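PDB 6F74: alcohol oxidase from Myceliophthora thermophila, which probably acts as a VAO-type flavoprotein oxidase, using bound FAD to oxidise its substrate and molecular oxygen to take up the electrons. Local coordinates for residues W39-N42 / S43-E46; Q413-W416 / S417-W420; K569-D573 / N574-C578. One frame throughout, in Å; residues are numbered along the deposited sequence.

All three contacts are local, and in each an aspartate fixes the course of the backbone while aromatic side chains pack nearby. Contacts 1 and 2 hold helix beginnings, at 42-52 and 415-422, each with an aspartate N-cap; contact 3 follows the end of helix 560-570, where the Asp571 carboxylate and carbonyl tie together two beta turns. The centre of contact 1 lies about 35 Å from that of the chain, and it has the most exposed residues. Contact 2, on the opposite side of the chain's centre, is an aromatic cluster with four buried rings near the flavin. Contact 3 lies on the same side as contact 1 and is mainly polar, yet leads to Cys578, which touches FAD.

Contact 1: W39-N42 / S43-E46; sequences WPDN and SVWE
Trp45, on the first turn of helix 42-52, lays its indole back over Pro40 and against Trp39 in the loop before the helix. Its CG stands beside its own backbone N and opposite the carbonyl carbon (chi1 -71°), a setting that sends the ring back toward the start of the helix. There Trp45 CZ2 lies above one face of the Trp39 indole, toward the rim, with Trp39 CZ2 3.3 Å from Trp45 CZ2. The two five-membered rings are inclined by 40°, so the pair is oblique. Pro40 CB makes an off-centre CH-pi contact with the five-membered ring of Trp45, 4.2 Å from its centroid, and touches Val44 CG1 at 3.6 Å. With Asp41 as the N-cap, Pro40 and Trp45 occupy the N' and N4 positions of a hydrophobic staple. Beyond it, Trp45 stacks on Tyr128 and also meets Phe144, which attaches the helix start to the rest of the fold.

Asn42 contributes mainly through its backbone: Asn42 O accepts from Glu46 N at 2.9 Å. Ser43 OG donates to Asp41 OD1 at 2.7 Å, on the syn side but tilted well out of the carboxylate plane. Asp41 OD1 also takes the capping bond from Val44 N at 3.3 Å, close to its C-O axis. Asp41 CG sits between its own N and carbonyl carbon (chi1 68°), placing OD1 over the helix start. Two donors on one oxygen, together with the positive end of the helix dipole, would be expected to stabilise the Asp41 carboxylate in its ionised form.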
ATOM      1  N   TRP A  39      -7.680 -29.344  15.026  1.00 20.15           N
ATOM      2  CA  TRP A  39      -7.046 -29.171  13.720  1.00 19.89           C
ATOM      3  C   TRP A  39      -7.272 -30.424  12.903  1.00 19.98           C
ATOM      4  O   TRP A  39      -7.039 -31.504  13.399  1.00 20.23           O
ATOM      5  CB  TRP A  39      -5.552 -28.888  13.888  1.00 19.88           C
ATOM      6  CG  TRP A  39      -4.830 -28.503  12.635  1.00 19.65           C
ATOM      7  CD1 TRP A  39      -4.013 -29.290  11.893  1.00 19.73           C
ATOM      8  CD2 TRP A  39      -4.837 -27.208  11.995  1.00 19.36           C
ATOM      9  NE1 TRP A  39      -3.517 -28.593  10.822  1.00 19.52           N
ATOM     10  CE2 TRP A  39      -4.011 -27.312  10.852  1.00 19.28           C
ATOM     11  CE3 TRP A  39      -5.475 -25.980  12.274  1.00 19.22           C
ATOM     12  CZ2 TRP A  39      -3.792 -26.242   9.983  1.00 19.04           C
ATOM     13  CZ3 TRP A  39      -5.267 -24.910  11.420  1.00 18.98           C
ATOM     14  CH2 TRP A  39      -4.430 -25.045  10.272  1.00 18.87           C
ATOM     15  N   PRO A  40      -7.738 -30.296  11.649  1.00 19.83           N
ATOM     16  CA  PRO A  40      -7.932 -31.494  10.817  1.00 19.98           C
ATOM     17  C   PRO A  40      -6.650 -32.320  10.634  1.00 20.11           C
ATOM     18  O   PRO A  40      -5.585 -31.733  10.458  1.00 20.00           O
ATOM     19  CB  PRO A  40      -8.406 -30.921   9.478  1.00 19.83           C
ATOM     20  CG  PRO A  40      -8.882 -29.550   9.772  1.00 19.63           C
ATOM     21  CD  PRO A  40      -8.052 -29.062  10.918  1.00 19.58           C
ATOM     22  N   ASP A  41      -6.763 -33.655  10.690  1.00 20.40           N
ATOM     23  CA  ASP A  41      -5.589 -34.547  10.567  1.00 20.63           C
ATOM     24  C   ASP A  41      -5.163 -34.682   9.105  1.00 20.64           C
ATOM     25  O   ASP A  41      -5.824 -34.148   8.216  1.00 20.48           O
ATOM     26  CB  ASP A  41      -5.829 -35.928  11.238  1.00 20.99           C
ATOM     27  CG  ASP A  41      -6.871 -36.784  10.527  1.00 21.13           C
ATOM     28  OD1 ASP A  41      -7.315 -36.443   9.421  1.00 21.01           O
ATOM     29  OD2 ASP A  41      -7.236 -37.822  11.084  1.00 21.41           O
ATOM     30  N   ASN A  42      -4.064 -35.382   8.852  1.00 20.89           N
ATOM     31  CA  ASN A  42      -3.492 -35.417   7.514  1.00 20.97           C
ATOM     32  C   ASN A  42      -4.483 -35.926   6.453  1.00 21.08           C
ATOM     33  O   ASN A  42      -4.537 -35.384   5.356  1.00 21.01           O
ATOM     34  CB  ASN A  42      -2.166 -36.197   7.491  1.00 21.35           C
ATOM     35  CG  ASN A  42      -1.059 -35.537   8.349  1.00 21.30           C
ATOM     36  OD1 ASN A  42      -0.331 -36.233   9.053  1.00 21.64           O
ATOM     37  ND2 ASN A  42      -0.912 -34.196   8.280  1.00 20.95           N
ATOM     38  N   SER A  43      -5.311 -36.916   6.801  1.00 21.29           N
ATOM     39  CA  SER A  43      -6.278 -37.477   5.850  1.00 21.48           C
ATOM     40  C   SER A  43      -7.318 -36.443   5.384  1.00 21.22           C
ATOM     41  O   SER A  43      -7.725 -36.429   4.211  1.00 21.36           O
ATOM     42  CB  SER A  43      -6.974 -38.699   6.461  1.00 21.76           C
ATOM     43  OG  SER A  43      -7.859 -38.302   7.503  1.00 21.55           O
ATOM     44  N   VAL A  44      -7.739 -35.566   6.298  1.00 20.90           N
ATOM     45  CA  VAL A  44      -8.729 -34.539   5.973  1.00 20.71           C
ATOM     46  C   VAL A  44      -8.128 -33.532   4.998  1.00 20.54           C
ATOM     47  O   VAL A  44      -8.764 -33.174   4.019  1.00 20.60           O
ATOM     48  CB  VAL A  44      -9.295 -33.845   7.244  1.00 20.49           C
ATOM     49  CG1 VAL A  44     -10.205 -32.649   6.883  1.00 20.33           C
ATOM     50  CG2 VAL A  44     -10.057 -34.866   8.087  1.00 20.73           C
ATOM     51  N   TRP A  45      -6.903 -33.093   5.257  1.00 20.38           N
ATOM     52  CA  TRP A  45      -6.209 -32.172   4.350  1.00 20.24           C
ATOM     53  C   TRP A  45      -5.982 -32.788   2.981  1.00 20.57           C
ATOM     54  O   TRP A  45      -6.143 -32.110   1.945  1.00 20.57           O
ATOM     55  CB  TRP A  45      -4.882 -31.699   4.950  1.00 20.09           C
ATOM     56  CG  TRP A  45      -5.049 -30.753   6.124  1.00 19.79           C
ATOM     57  CD1 TRP A  45      -4.816 -31.033   7.430  1.00 19.81           C
ATOM     58  CD2 TRP A  45      -5.463 -29.387   6.078  1.00 19.50           C
ATOM     59  NE1 TRP A  45      -5.065 -29.928   8.218  1.00 19.57           N
ATOM     60  CE2 TRP A  45      -5.462 -28.897   7.407  1.00 19.37           C
ATOM     61  CE3 TRP A  45      -5.833 -28.511   5.042  1.00 19.40           C
ATOM     62  CZ2 TRP A  45      -5.833 -27.585   7.728  1.00 19.14           C
ATOM     63  CZ3 TRP A  45      -6.185 -27.205   5.365  1.00 19.15           C
ATOM     64  CH2 TRP A  45      -6.182 -26.761   6.703  1.00 19.02           C
ATOM     65  N   GLU A  46      -5.609 -34.074   2.964  1.00 20.91           N
ATOM     66  CA  GLU A  46      -5.368 -34.780   1.722  1.00 21.33           C
ATOM     67  C   GLU A  46      -6.657 -34.899   0.867  1.00 21.53           C
ATOM     68  O   GLU A  46      -6.638 -34.649  -0.335  1.00 21.74           O
ATOM     69  CB  GLU A  46      -4.786 -36.148   2.055  1.00 21.69           C
ATOM     70  CG  GLU A  46      -4.357 -37.036   0.881  1.00 22.23           C
ATOM     71  CD  GLU A  46      -3.704 -38.317   1.377  1.00 22.59           C
ATOM     72  OE1 GLU A  46      -3.057 -38.256   2.487  1.00 22.41           O
ATOM     73  OE2 GLU A  46      -3.844 -39.394   0.702  1.00 23.10           O
TER

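Contact 2: Q413-W416 / S417-W420; sequences QDYW and SFYW
Tyr415 and Phe418 meet in the tightly packed part of this cluster, which occupies the first turns of helix 415-422. The edge of the Phe418 ring is directed at the face of Tyr415 in an offset edge-to-face pair, with planes at 62° and Tyr415 CE1 3.7 Å from Phe418 CE2. Tyr415 and Tyr419, one turn apart, run side by side in the same direction but are slid so far that their rings barely overlap; Tyr415 OH comes 3.7 Å from Tyr419 CD1. Both have CG anti to the backbone N, the shared setting that makes them run together. Trp416 then turns the edge of its six-membered ring to the face of Tyr419, centroids 5.8 Å apart and planes at 68°. Separately, Trp416 CE3 touches Tyr419 CB at 4.0 Å. Two of the polar ends have carbonyl partners: Trp416 NE1 bonds to Val224 O and Tyr419 OH to Gly229 O, next to the FAD-binding Gly230. The Tyr419 side chain lies about 7 Å from the bound FAD.

Trp420, partly exposed, lies alongside Trp416 as an oblique pair, and its NE1 bonds to Gln220 OE1. The loose side is that of exposed Gln413, whose side chain leads away from 417-420, Gln413 CB staying 5.4 Å from Ser417 OG. Between the two, the N-cap Asp414 is polar and well bonded. Asp414 OD1 accepts from Ser417 N and from Ser417 OG, each at 3.1 Å and from the same face of the carboxylate, while Asp414 OD2 takes Trp416 N at 2.9 Å from above the carboxylate plane. Asn307 ND2 also bonds to OD2. With both oxygens engaged, the carboxylate is fixed in rotation, and the donors around it would probably favour its negative charge even beside an aromatic cluster.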
ATOM      1  N   GLN A 413       5.238  12.820 -24.904  1.00 27.23           N
ATOM      2  CA  GLN A 413       4.088  13.033 -25.826  1.00 28.03           C
ATOM      3  C   GLN A 413       2.828  12.169 -25.526  1.00 27.96           C
ATOM      4  O   GLN A 413       1.851  12.224 -26.275  1.00 28.68           O
ATOM      5  CB  GLN A 413       4.516  12.857 -27.284  1.00 28.98           C
ATOM      6  CG  GLN A 413       5.732  13.692 -27.676  1.00 29.16           C
ATOM      7  CD  GLN A 413       5.560  15.191 -27.404  1.00 29.11           C
ATOM      8  OE1 GLN A 413       4.736  15.829 -28.038  1.00 29.75           O
ATOM      9  NE2 GLN A 413       6.334  15.766 -26.459  1.00 28.40           N
ATOM     10  N   ASP A 414       2.851  11.405 -24.434  1.00 27.16           N
ATOM     11  CA  ASP A 414       1.642  10.734 -23.906  1.00 26.98           C
ATOM     12  C   ASP A 414       1.863  10.277 -22.486  1.00 26.00           C
ATOM     13  O   ASP A 414       2.970  10.410 -21.943  1.00 25.50           O
ATOM     14  CB  ASP A 414       1.164   9.544 -24.808  1.00 27.59           C
ATOM     15  CG  ASP A 414       1.784   8.204 -24.422  1.00 27.13           C
ATOM     16  OD1 ASP A 414       3.014   8.075 -24.516  1.00 27.00           O
ATOM     17  OD2 ASP A 414       1.044   7.275 -24.029  1.00 26.96           O
ATOM     18  N   TYR A 415       0.821   9.752 -21.862  1.00 25.77           N
ATOM     19  CA  TYR A 415       0.930   9.303 -20.499  1.00 24.91           C
ATOM     20  C   TYR A 415       1.933   8.143 -20.321  1.00 24.55           C
ATOM     21  O   TYR A 415       2.717   8.111 -19.360  1.00 23.90           O
ATOM     22  CB  TYR A 415      -0.442   8.877 -19.970  1.00 24.86           C
ATOM     23  CG  TYR A 415      -0.367   8.438 -18.537  1.00 24.02           C
ATOM     24  CD1 TYR A 415      -0.224   9.385 -17.518  1.00 23.57           C
ATOM     25  CD2 TYR A 415      -0.399   7.091 -18.189  1.00 23.73           C
ATOM     26  CE1 TYR A 415      -0.163   9.014 -16.192  1.00 22.89           C
ATOM     27  CE2 TYR A 415      -0.314   6.693 -16.862  1.00 23.01           C
ATOM     28  CZ  TYR A 415      -0.189   7.661 -15.862  1.00 22.60           C
ATOM     29  OH  TYR A 415      -0.119   7.305 -14.540  1.00 21.98           O
ATOM     30  N   TRP A 416       1.875   7.166 -21.220  1.00 25.02           N
ATOM     31  CA  TRP A 416       2.603   5.926 -21.003  1.00 24.74           C
ATOM     32  C   TRP A 416       4.093   6.018 -21.195  1.00 24.69           C
ATOM     33  O   TRP A 416       4.822   5.381 -20.427  1.00 24.17           O
ATOM     34  CB  TRP A 416       2.024   4.793 -21.827  1.00 25.29           C
ATOM     35  CG  TRP A 416       0.648   4.486 -21.361  1.00 25.20           C
ATOM     36  CD1 TRP A 416      -0.513   4.748 -22.024  1.00 25.84           C
ATOM     37  CD2 TRP A 416       0.281   3.941 -20.100  1.00 24.49           C
ATOM     38  NE1 TRP A 416      -1.582   4.384 -21.251  1.00 25.57           N
ATOM     39  CE2 TRP A 416      -1.121   3.877 -20.068  1.00 24.73           C
ATOM     40  CE3 TRP A 416       1.004   3.506 -18.980  1.00 23.73           C
ATOM     41  CZ2 TRP A 416      -1.817   3.394 -18.968  1.00 24.22           C
ATOM     42  CZ3 TRP A 416       0.309   3.028 -17.886  1.00 23.22           C
ATOM     43  CH2 TRP A 416      -1.088   2.981 -17.884  1.00 23.46           C
ATOM     44  N   SER A 417       4.558   6.793 -22.173  1.00 25.26           N
ATOM     45  CA  SER A 417       6.008   7.020 -22.309  1.00 25.24           C
ATOM     46  C   SER A 417       6.520   7.761 -21.057  1.00 24.49           C
ATOM     47  O   SER A 417       7.615   7.467 -20.554  1.00 24.17           O
ATOM     48  CB  SER A 417       6.337   7.797 -23.589  1.00 26.04           C
ATOM     49  OG  SER A 417       5.781   9.118 -23.563  1.00 26.10           O
ATOM     50  N   PHE A 418       5.706   8.691 -20.554  1.00 24.28           N
ATOM     51  CA  PHE A 418       5.978   9.393 -19.305  1.00 23.63           C
ATOM     52  C   PHE A 418       6.024   8.408 -18.138  1.00 22.98           C
ATOM     53  O   PHE A 418       6.951   8.450 -17.321  1.00 22.56           O
ATOM     54  CB  PHE A 418       4.942  10.515 -19.025  1.00 23.65           C
ATOM     55  CG  PHE A 418       4.662  10.710 -17.556  1.00 22.97           C
ATOM     56  CD1 PHE A 418       5.604  11.313 -16.736  1.00 22.57           C
ATOM     57  CD2 PHE A 418       3.490  10.218 -16.977  1.00 22.78           C
ATOM     58  CE1 PHE A 418       5.377  11.439 -15.358  1.00 22.02           C
ATOM     59  CE2 PHE A 418       3.258  10.338 -15.613  1.00 22.22           C
ATOM     60  CZ  PHE A 418       4.195  10.957 -14.800  1.00 21.85           C
ATOM     61  N   TYR A 419       5.008   7.555 -18.050  1.00 22.96           N
ATOM     62  CA  TYR A 419       4.838   6.691 -16.898  1.00 22.37           C
ATOM     63  C   TYR A 419       6.061   5.821 -16.735  1.00 22.21           C
ATOM     64  O   TYR A 419       6.629   5.715 -15.647  1.00 21.70           O
ATOM     65  CB  TYR A 419       3.588   5.804 -16.998  1.00 22.47           C
ATOM     66  CG  TYR A 419       3.465   4.877 -15.818  1.00 21.90           C
ATOM     67  CD1 TYR A 419       2.954   5.332 -14.596  1.00 21.43           C
ATOM     68  CD2 TYR A 419       3.959   3.592 -15.876  1.00 21.85           C
ATOM     69  CE1 TYR A 419       2.886   4.490 -13.487  1.00 20.94           C
ATOM     70  CE2 TYR A 419       3.901   2.745 -14.782  1.00 21.35           C
ATOM     71  CZ  TYR A 419       3.364   3.199 -13.587  1.00 20.89           C
ATOM     72  OH  TYR A 419       3.344   2.348 -12.478  1.00 20.44           O
ATOM     73  N   TRP A 420       6.440   5.170 -17.820  1.00 22.71           N
ATOM     74  CA  TRP A 420       7.529   4.201 -17.765  1.00 22.67           C
ATOM     75  C   TRP A 420       8.899   4.850 -17.587  1.00 22.62           C
ATOM     76  O   TRP A 420       9.810   4.225 -17.033  1.00 22.42           O
ATOM     77  CB  TRP A 420       7.492   3.293 -18.986  1.00 23.31           C
ATOM     78  CG  TRP A 420       6.240   2.389 -18.980  1.00 23.33           C
ATOM     79  CD1 TRP A 420       5.183   2.414 -19.858  1.00 23.84           C
ATOM     80  CD2 TRP A 420       5.938   1.371 -18.033  1.00 22.85           C
ATOM     81  NE1 TRP A 420       4.248   1.467 -19.509  1.00 23.70           N
ATOM     82  CE2 TRP A 420       4.703   0.795 -18.408  1.00 23.09           C
ATOM     83  CE3 TRP A 420       6.616   0.859 -16.906  1.00 22.30           C
ATOM     84  CZ2 TRP A 420       4.119  -0.251 -17.692  1.00 22.76           C
ATOM     85  CZ3 TRP A 420       6.043  -0.179 -16.199  1.00 21.98           C
ATOM     86  CH2 TRP A 420       4.807  -0.735 -16.598  1.00 22.20           C
TER

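Contact 3: K569-D573 / N574-C578; sequences KYDPD and NIFFC. With GOL (glycerol), chain L.
Two consecutive type I beta turns, Asp571 to Asn574 and Asn574 to Phe577, follow helix 560-570, and Asp571 holds them together with its carboxylate. OD1 of Asp571 accepts from Ile575 N at 3.0 Å, on the syn side and little out of the carboxylate plane. OD2 of Asp571 uses its syn lone pair for Phe576 N, also at 3.0 Å and with a nearly straight bond (163°). The forked grip depends on CG lying anti to the backbone N (chi1 -169°), which carries the carboxylate across to the second turn. Asp571 O closes the first turn by accepting from Asn574 N at 3.2 Å.

Asn574, shared by both turns, has left-handed backbone angles; both turns lie within the berberine-like part of the protein. Lys567 NZ, one helical turn before Asp571, forms a salt bridge with Asp571 OD2 and a hydrogen bond with Asn574 OD1. Glycerol, probably from the crystallisation liquor, spans the turn: its O3 donates to Asp571 O at 2.8 Å, and Asn574 ND2 donates to its O2 at 2.8 Å. Ile575 CD1 packs on Asp573 CB at 3.8 Å, while Ile575 and Phe576 both rest on Leu142 of helix 135-147. Further along, Cys578 touches FAD and is disulfide-bonded to Cys581.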
ATOM      1  N   LYS A 569     -22.950  -6.162   8.927  1.00 24.60           N
ATOM      2  CA  LYS A 569     -23.996  -6.689   8.033  1.00 25.04           C
ATOM      3  C   LYS A 569     -23.470  -7.829   7.156  1.00 24.49           C
ATOM      4  O   LYS A 569     -24.036  -8.910   7.153  1.00 24.63           O
ATOM      5  CB  LYS A 569     -24.553  -5.566   7.138  1.00 25.58           C
ATOM      6  CG  LYS A 569     -25.618  -5.995   6.130  1.00 26.16           C
ATOM      7  CD  LYS A 569     -26.122  -4.820   5.322  1.00 26.75           C
ATOM      8  CE  LYS A 569     -27.011  -5.257   4.161  1.00 27.31           C
ATOM      9  NZ  LYS A 569     -27.420  -4.088   3.336  1.00 27.92           N
ATOM     10  N   TYR A 570     -22.381  -7.589   6.434  1.00 23.90           N
ATOM     11  CA  TYR A 570     -21.905  -8.496   5.393  1.00 23.50           C
ATOM     12  C   TYR A 570     -20.951  -9.600   5.865  1.00 22.83           C
ATOM     13  O   TYR A 570     -20.838 -10.636   5.205  1.00 22.66           O
ATOM     14  CB  TYR A 570     -21.249  -7.690   4.266  1.00 23.31           C
ATOM     15  CG  TYR A 570     -22.255  -6.891   3.475  1.00 24.04           C
ATOM     16  CD1 TYR A 570     -23.047  -7.522   2.507  1.00 24.48           C
ATOM     17  CD2 TYR A 570     -22.427  -5.527   3.689  1.00 24.36           C
ATOM     18  CE1 TYR A 570     -23.978  -6.816   1.760  1.00 25.24           C
ATOM     19  CE2 TYR A 570     -23.361  -4.809   2.945  1.00 25.10           C
ATOM     20  CZ  TYR A 570     -24.128  -5.460   1.973  1.00 25.55           C
ATOM     21  OH  TYR A 570     -25.050  -4.771   1.228  1.00 26.37           O
ATOM     22  N   ASP A 571     -20.249  -9.356   6.975  1.00 22.51           N
ATOM     23  CA  ASP A 571     -19.421 -10.364   7.599  1.00 22.00           C
ATOM     24  C   ASP A 571     -19.610 -10.387   9.112  1.00 22.17           C
ATOM     25  O   ASP A 571     -18.709 -10.007   9.845  1.00 21.88           O
ATOM     26  CB  ASP A 571     -17.960 -10.115   7.235  1.00 21.37           C
ATOM     27  CG  ASP A 571     -17.046 -11.265   7.626  1.00 20.88           C
ATOM     28  OD1 ASP A 571     -17.525 -12.379   7.902  1.00 20.98           O
ATOM     29  OD2 ASP A 571     -15.834 -11.030   7.652  1.00 20.44           O
ATOM     30  N   PRO A 572     -20.790 -10.849   9.588  1.00 22.71           N
ATOM     31  CA  PRO A 572     -21.053 -10.842  11.025  1.00 22.99           C
ATOM     32  C   PRO A 572     -20.093 -11.690  11.876  1.00 22.53           C
ATOM     33  O   PRO A 572     -19.885 -11.389  13.050  1.00 22.66           O
ATOM     34  CB  PRO A 572     -22.502 -11.354  11.146  1.00 23.66           C
ATOM     35  CG  PRO A 572     -22.862 -11.928   9.828  1.00 23.63           C
ATOM     36  CD  PRO A 572     -21.929 -11.358   8.809  1.00 23.16           C
ATOM     37  N   ASP A 573     -19.549 -12.750  11.296  1.00 22.07           N
ATOM     38  CA  ASP A 573     -18.664 -13.683  12.025  1.00 21.70           C
ATOM     39  C   ASP A 573     -17.202 -13.330  11.892  1.00 21.14           C
ATOM     40  O   ASP A 573     -16.353 -13.935  12.552  1.00 20.88           O
ATOM     41  CB  ASP A 573     -18.904 -15.131  11.581  1.00 21.60           C
ATOM     42  CG  ASP A 573     -20.294 -15.600  11.875  1.00 22.18           C
ATOM     43  OD1 ASP A 573     -20.847 -15.109  12.858  1.00 22.61           O
ATOM     44  OD2 ASP A 573     -20.854 -16.428  11.117  1.00 22.28           O
ATOM     45  N   ASN A 574     -16.920 -12.335  11.052  1.00 21.02           N
ATOM     46  CA  ASN A 574     -15.573 -11.836  10.819  1.00 20.55           C
ATOM     47  C   ASN A 574     -14.675 -12.940  10.275  1.00 20.09           C
ATOM     48  O   ASN A 574     -13.532 -13.146  10.738  1.00 19.78           O
ATOM     49  CB  ASN A 574     -14.987 -11.190  12.063  1.00 20.60           C
ATOM     50  CG  ASN A 574     -14.053 -10.055  11.742  1.00 20.36           C
ATOM     51  OD1 ASN A 574     -13.522  -9.986  10.644  1.00 20.03           O
ATOM     52  ND2 ASN A 574     -13.900  -9.108  12.685  1.00 20.60           N
ATOM     53  N   ILE A 575     -15.211 -13.627   9.269  1.00 20.12           N
ATOM     54  CA  ILE A 575     -14.483 -14.632   8.552  1.00 19.78           C
ATOM     55  C   ILE A 575     -13.270 -14.022   7.863  1.00 19.40           C
ATOM     56  O   ILE A 575     -12.263 -14.716   7.674  1.00 19.10           O
ATOM     57  CB  ILE A 575     -15.405 -15.380   7.529  1.00 20.00           C
ATOM     58  CG1 ILE A 575     -16.609 -16.023   8.235  1.00 20.41           C
ATOM     59  CG2 ILE A 575     -14.643 -16.438   6.742  1.00 19.72           C
ATOM     60  CD1 ILE A 575     -16.272 -16.890   9.437  1.00 20.32           C
ATOM     61  N   PHE A 576     -13.351 -12.727   7.522  1.00 19.48           N
ATOM     62  CA  PHE A 576     -12.284 -12.054   6.828  1.00 19.18           C
ATOM     63  C   PHE A 576     -11.470 -11.121   7.699  1.00 19.05           C
ATOM     64  O   PHE A 576     -10.915 -10.130   7.199  1.00 18.94           O
ATOM     65  CB  PHE A 576     -12.858 -11.314   5.621  1.00 19.37           C
ATOM     66  CG  PHE A 576     -13.704 -12.176   4.723  1.00 19.60           C
ATOM     67  CD1 PHE A 576     -13.203 -13.358   4.222  1.00 19.41           C
ATOM     68  CD2 PHE A 576     -14.966 -11.776   4.337  1.00 20.06           C
ATOM     69  CE1 PHE A 576     -13.968 -14.153   3.367  1.00 19.68           C
ATOM     70  CE2 PHE A 576     -15.749 -12.574   3.515  1.00 20.35           C
ATOM     71  CZ  PHE A 576     -15.239 -13.761   3.012  1.00 20.15           C
ATOM     72  N   PHE A 577     -11.356 -11.457   8.985  1.00 19.10           N
ATOM     73  CA  PHE A 577     -10.553 -10.692   9.929  1.00 19.07           C
ATOM     74  C   PHE A 577      -9.209 -10.325   9.340  1.00 18.72           C
ATOM     75  O   PHE A 577      -8.532 -11.175   8.775  1.00 18.48           O
ATOM     76  CB  PHE A 577     -10.293 -11.441  11.235  1.00 19.14           C
ATOM     77  CG  PHE A 577      -9.373 -10.705  12.169  1.00 19.17           C
ATOM     78  CD1 PHE A 577      -9.880  -9.736  13.055  1.00 19.54           C
ATOM     79  CD2 PHE A 577      -8.013 -10.904  12.127  1.00 18.90           C
ATOM     80  CE1 PHE A 577      -9.046  -9.030  13.891  1.00 19.63           C
ATOM     81  CE2 PHE A 577      -7.164 -10.186  12.953  1.00 18.99           C
ATOM     82  CZ  PHE A 577      -7.686  -9.240  13.829  1.00 19.36           C
ATOM     83  N   CYS A 578      -8.854  -9.054   9.437  1.00 18.75           N
ATOM     84  CA  CYS A 578      -7.475  -8.653   9.263  1.00 18.49           C
ATOM     85  C   CYS A 578      -7.113  -7.559  10.251  1.00 18.67           C
ATOM     86  O   CYS A 578      -7.973  -6.810  10.748  1.00 18.98           O
ATOM     87  CB  CYS A 578      -7.123  -8.274   7.813  1.00 18.30           C
ATOM     88  SG  CYS A 578      -8.389  -7.341   6.927  1.00 18.54           S
TER
HETATM   89  C1  GOL L 606     -17.055  -6.665  13.980  1.00 18.07           C
HETATM   90  O1  GOL L 606     -18.049  -6.120  14.863  1.00 17.79           O
HETATM   91  C2  GOL L 606     -17.218  -8.179  13.952  1.00 18.86           C
HETATM   92  O2  GOL L 606     -16.020  -8.767  14.468  1.00 20.37           O
HETATM   93  C3  GOL L 606     -17.477  -8.755  12.564  1.00 18.63           C
HETATM   94  O3  GOL L 606     -18.492  -8.077  11.804  1.00 18.45           O